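Local structure of chitinase A (Cycas revoluta, 4MNK) at residues L269-I274 / V302-Q307; L38-F43 / R83-K88. The protein probably hydrolyses chitin as a family 18 glycoside hydrolase, and binds N-acetylglucosamine oligosaccharides at two glycan pockets. All coordinates share one frame; numbering follows the deposited sequence. Where two conformers were deposited one is given.

Contact 1. Residues L269-I274 / V302-Q307; sequences LSFSEI and VGYDNQ
I274 meets V302 and Y304 with both branches of its side chain. Its CG2 sits over the centre of the Y304 ring, 3.6 Å from the centroid and 12° off the normal, which makes a CH-pi contact. CD1 reaches past the ring to its root, with I274 CD1 3.6 Å from Y304 CB. The two side chains slide past each other in opposite directions. I274 CD1 also lies 3.9 Å from V302 CG2. The Y304 hydroxyl is hydrogen-bonded to E284.

F271 packs farther along 302-307, against Y304, D305 and Q307. Its CG is anti to the backbone N (chi1 -178°), and the ring beyond it reaches that segment. F271 CD2 lies 4.3 Å from Y304 CD1, and F271 CE2 is 3.5 Å from D305 O. Q307 OE1 comes to the rim of the ring, 4.1 Å from F271 CZ. The Q307 amide is turned almost perpendicular to the ring. Helix 337-346 also touches F271, through I337 and L338.

An alanine in place of Y304 would probably leave I274 CG2 without its ring face, open a gap beside F271, and deprive E284 of its hydroxyl partner.

Strand 262-270 runs into helix 271-279 here. S270 OG accepts a hydrogen bond from E273 N (3.0 Å), capping the helix. The topology fits the alpha+beta insertion known in class V chitinases. No hydrogen bond crosses between the segments, and D305 O is buried without a partner. The contact thus rests on apolar shape, while the D305 carboxylate bonds S309 and forms a salt bridge with K313.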
# COMPACT_ATOMS: atom_id res chain seq x y z
N LEU A 269 -3.31 -5.21 -14.26
CA LEU A 269 -2.15 -5.70 -15.00
C LEU A 269 -0.88 -5.15 -14.36
O LEU A 269 -0.77 -3.95 -14.12
CB LEU A 269 -2.24 -5.23 -16.45
CG LEU A 269 -1.49 -6.06 -17.49
CD1 LEU A 269 -1.95 -7.51 -17.45
CD2 LEU A 269 -1.68 -5.47 -18.88
N SER A 270 0.08 -6.04 -14.08
CA SER A 270 1.34 -5.63 -13.46
C SER A 270 2.12 -4.72 -14.41
O SER A 270 1.96 -4.82 -15.63
CB SER A 270 2.19 -6.85 -13.11
OG SER A 270 2.75 -7.42 -14.29
N PHE A 271 2.95 -3.84 -13.85
CA PHE A 271 3.80 -2.99 -14.68
C PHE A 271 4.62 -3.81 -15.68
O PHE A 271 4.73 -3.43 -16.85
CB PHE A 271 4.71 -2.12 -13.82
CG PHE A 271 5.58 -1.19 -14.62
CD1 PHE A 271 6.94 -1.44 -14.77
CD2 PHE A 271 5.04 -0.06 -15.22
CE1 PHE A 271 7.74 -0.58 -15.51
CE2 PHE A 271 5.83 0.81 -15.97
CZ PHE A 271 7.18 0.55 -16.11
N SER A 272 5.18 -4.92 -15.22
CA SER A 272 5.96 -5.80 -16.10
C SER A 272 5.13 -6.33 -17.27
O SER A 272 5.61 -6.37 -18.41
CB SER A 272 6.59 -6.94 -15.30
OG SER A 272 7.54 -6.44 -14.38
N GLU A 273 3.88 -6.69 -17.00
CA GLU A 273 2.98 -7.13 -18.07
C GLU A 273 2.59 -5.97 -19.00
O GLU A 273 2.39 -6.18 -20.19
CB GLU A 273 1.75 -7.85 -17.52
CG GLU A 273 2.03 -9.23 -16.92
CD GLU A 273 2.57 -10.25 -17.93
OE1 GLU A 273 2.43 -10.05 -19.16
OE2 GLU A 273 3.14 -11.28 -17.48
N ILE A 274 2.50 -4.76 -18.45
CA ILE A 274 2.26 -3.56 -19.25
C ILE A 274 3.44 -3.29 -20.19
O ILE A 274 3.23 -2.91 -21.35
CB ILE A 274 1.93 -2.34 -18.37
CG1 ILE A 274 0.60 -2.56 -17.64
CG2 ILE A 274 1.88 -1.05 -19.20
CD1 ILE A 274 0.34 -1.61 -16.49
N VAL A 302 -5.15 0.28 -20.72
CA VAL A 302 -4.68 0.20 -19.34
C VAL A 302 -4.10 1.54 -18.88
O VAL A 302 -3.33 2.16 -19.61
CB VAL A 302 -3.68 -0.98 -19.14
CG1 VAL A 302 -2.43 -0.81 -20.00
CG2 VAL A 302 -3.32 -1.16 -17.66
N GLY A 303 -4.49 1.97 -17.68
CA GLY A 303 -3.94 3.18 -17.06
C GLY A 303 -3.02 2.79 -15.92
O GLY A 303 -3.34 1.90 -15.14
N TYR A 304 -1.87 3.46 -15.83
CA TYR A 304 -0.81 3.05 -14.91
C TYR A 304 0.18 4.19 -14.69
O TYR A 304 0.04 5.27 -15.26
CB TYR A 304 -0.07 1.82 -15.46
CG TYR A 304 0.55 2.06 -16.82
CD1 TYR A 304 1.91 2.33 -16.96
CD2 TYR A 304 -0.24 2.06 -17.97
CE1 TYR A 304 2.48 2.58 -18.21
CE2 TYR A 304 0.31 2.30 -19.22
CZ TYR A 304 1.67 2.56 -19.33
OH TYR A 304 2.19 2.80 -20.58
N ASP A 305 1.18 3.94 -13.85
CA ASP A 305 2.28 4.86 -13.67
C ASP A 305 3.51 4.38 -14.43
O ASP A 305 3.85 3.20 -14.39
CB ASP A 305 2.61 5.04 -12.19
CG ASP A 305 1.69 6.05 -11.52
OD1 ASP A 305 1.77 7.24 -11.88
OD2 ASP A 305 0.90 5.65 -10.65
N ASN A 306 4.15 5.31 -15.13
CA ASN A 306 5.38 4.98 -15.86
C ASN A 306 6.58 5.75 -15.31
O ASN A 306 6.49 6.40 -14.27
CB ASN A 306 5.21 5.16 -17.38
CG ASN A 306 5.12 6.62 -17.81
OD1 ASN A 306 5.16 7.55 -17.00
ND2 ASN A 306 4.99 6.82 -19.12
N GLN A 307 7.70 5.67 -16.02
CA GLN A 307 8.93 6.29 -15.58
C GLN A 307 8.77 7.79 -15.31
O GLN A 307 9.23 8.31 -14.30
CB GLN A 307 10.03 6.03 -16.62
CG GLN A 307 10.41 4.54 -16.79
CD GLN A 307 9.66 3.80 -17.90
OE1 GLN A 307 8.44 3.93 -18.06
NE2 GLN A 307 10.39 2.98 -18.65

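Contact 2. Residues L38-F43 / R83-K88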
# COMPACT_ATOMS: atom_id res chain seq x y z
N LEU A 38 -5.14 -12.61 10.70
CA LEU A 38 -5.69 -12.32 12.02
C LEU A 38 -5.99 -13.57 12.83
O LEU A 38 -5.90 -13.56 14.06
CB LEU A 38 -6.94 -11.44 11.90
CG LEU A 38 -6.70 -9.94 11.74
CD1 LEU A 38 -6.18 -9.58 10.35
CD2 LEU A 38 -7.96 -9.14 12.04
N ASN A 39 -6.34 -14.66 12.14
CA ASN A 39 -6.59 -15.96 12.77
C ASN A 39 -7.71 -15.90 13.82
O ASN A 39 -7.51 -16.27 14.98
CB ASN A 39 -5.29 -16.53 13.34
CG ASN A 39 -5.43 -17.96 13.85
OD1 ASN A 39 -6.29 -18.72 13.40
ND2 ASN A 39 -4.59 -18.33 14.81
N ALA A 40 -8.88 -15.43 13.40
CA ALA A 40 -10.10 -15.52 14.21
C ALA A 40 -10.42 -17.00 14.45
O ALA A 40 -10.12 -17.84 13.59
CB ALA A 40 -11.25 -14.84 13.49
N PRO A 41 -11.02 -17.34 15.61
CA PRO A 41 -11.49 -16.48 16.70
C PRO A 41 -10.48 -16.20 17.82
O PRO A 41 -10.75 -15.35 18.67
CB PRO A 41 -12.68 -17.26 17.25
CG PRO A 41 -12.29 -18.68 17.07
CD PRO A 41 -11.43 -18.74 15.83
N THR A 42 -9.35 -16.91 17.84
CA THR A 42 -8.37 -16.71 18.91
C THR A 42 -7.60 -15.41 18.73
O THR A 42 -7.12 -14.82 19.71
CB THR A 42 -7.35 -17.87 19.01
OG1 THR A 42 -6.53 -17.91 17.83
CG2 THR A 42 -8.04 -19.22 19.21
N PHE A 43 -7.48 -14.97 17.48
CA PHE A 43 -6.69 -13.78 17.12
C PHE A 43 -5.24 -13.88 17.59
O PHE A 43 -4.60 -12.89 17.95
CB PHE A 43 -7.37 -12.48 17.57
CG PHE A 43 -8.66 -12.22 16.85
CD1 PHE A 43 -9.88 -12.45 17.47
CD2 PHE A 43 -8.65 -11.77 15.53
CE1 PHE A 43 -11.08 -12.23 16.80
CE2 PHE A 43 -9.84 -11.54 14.85
CZ PHE A 43 -11.05 -11.77 15.48
N ARG A 83 -11.59 -7.33 6.80
CA ARG A 83 -12.39 -6.26 7.39
C ARG A 83 -13.35 -6.82 8.46
O ARG A 83 -13.47 -6.26 9.55
CB ARG A 83 -13.15 -5.50 6.31
CG ARG A 83 -13.93 -4.29 6.81
CD ARG A 83 -14.98 -3.87 5.79
NE ARG A 83 -15.90 -4.97 5.50
CZ ARG A 83 -16.67 -5.04 4.41
NH1 ARG A 83 -16.65 -4.07 3.50
NH2 ARG A 83 -17.47 -6.09 4.24
N ASP A 84 -14.01 -7.93 8.13
CA ASP A 84 -14.92 -8.61 9.07
C ASP A 84 -14.19 -9.04 10.33
O ASP A 84 -14.70 -8.87 11.44
CB ASP A 84 -15.56 -9.84 8.42
CG ASP A 84 -16.49 -9.50 7.26
OD1 ASP A 84 -16.85 -8.32 7.08
OD2 ASP A 84 -16.84 -10.44 6.52
N ASN A 85 -12.99 -9.60 10.16
CA ASN A 85 -12.19 -10.06 11.28
C ASN A 85 -11.71 -8.92 12.18
O ASN A 85 -11.78 -9.05 13.40
CB ASN A 85 -11.01 -10.91 10.79
CG ASN A 85 -11.44 -12.32 10.41
OD1 ASN A 85 -12.53 -12.77 10.77
ND2 ASN A 85 -10.58 -13.02 9.67
N PHE A 86 -11.26 -7.81 11.60
CA PHE A 86 -10.91 -6.63 12.39
C PHE A 86 -12.11 -6.10 13.17
O PHE A 86 -11.98 -5.74 14.34
CB PHE A 86 -10.34 -5.51 11.51
CG PHE A 86 -8.83 -5.53 11.39
CD1 PHE A 86 -8.24 -5.76 10.15
CD2 PHE A 86 -8.01 -5.30 12.49
CE1 PHE A 86 -6.85 -5.76 10.02
CE2 PHE A 86 -6.63 -5.31 12.37
CZ PHE A 86 -6.05 -5.54 11.12
N ALA A 87 -13.27 -6.07 12.53
CA ALA A 87 -14.49 -5.57 13.18
C ALA A 87 -14.88 -6.45 14.38
O ALA A 87 -15.26 -5.93 15.43
CB ALA A 87 -15.63 -5.47 12.18
N LYS A 88 -14.76 -7.77 14.22
CA LYS A 88 -15.03 -8.70 15.33
C LYS A 88 -14.00 -8.53 16.44
O LYS A 88 -14.35 -8.43 17.62
CB LYS A 88 -15.02 -10.15 14.83
CG LYS A 88 -16.27 -10.55 14.06
CD LYS A 88 -16.28 -12.03 13.71
CE LYS A 88 -15.32 -12.35 12.57
NZ LYS A 88 -15.37 -13.79 12.19
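L38 lays its CD2 methyl over the centre of the F86 ring, 3.7 Å from the centroid and 9° off the normal. This is a CH-pi contact, and the two side chains cross at about a right angle. L38 CD1 lies over the same side of the ring, 3.9 Å from F86 CE1. F86 chi1, at -92°, is well off the common staggered value. Its CB leads away from the loop, yet the ring turns back enough to receive the leucine. The F86 ring also stacks with Y119.

L38 CD2 also packs 3.7 Å from N85 CB, and these two side chains slide past each other in opposite directions. N85 CG is anti to the carbonyl carbon (chi1 -77°), and the amide beyond it sets OD1 3.6 Å from A40 CB. That oxygen also takes a weak bond from K88 NZ.

F43 approaches the helix backbone instead. Its CE2 and CZ both lie 3.5 Å from N85 O, while K88 CB comes near the ring edge.

R98 of helix 93-110 separately bonds the backbone oxygens of P41 and T42. The loop after one barrel strand packs on the helix after the next, as neighbouring units do in the (beta/alpha)8 TIM barrel of family 18.

In the fold
The two contacts lie on opposite sides of the chain's centre, with their own centres about 34 Å apart, and share no helix or strand. Contact 1 is a buried one: it joins strand 262-270 and helix 271-279 to the end of strand 300-304. Contact 2 is only partly buried and sets an irregular loop on a helix. Neither has a hydrogen bond between its segments, and each uses a methyl over an aromatic face. The roles are swapped, however. In contact 1 the helix supplies the methyl, and in contact 2 the loop does. Contact 2 puts a partly exposed asparagine at its centre and an exposed lysine at its margin, whereas the touching residues of contact 1 are nearly all buried.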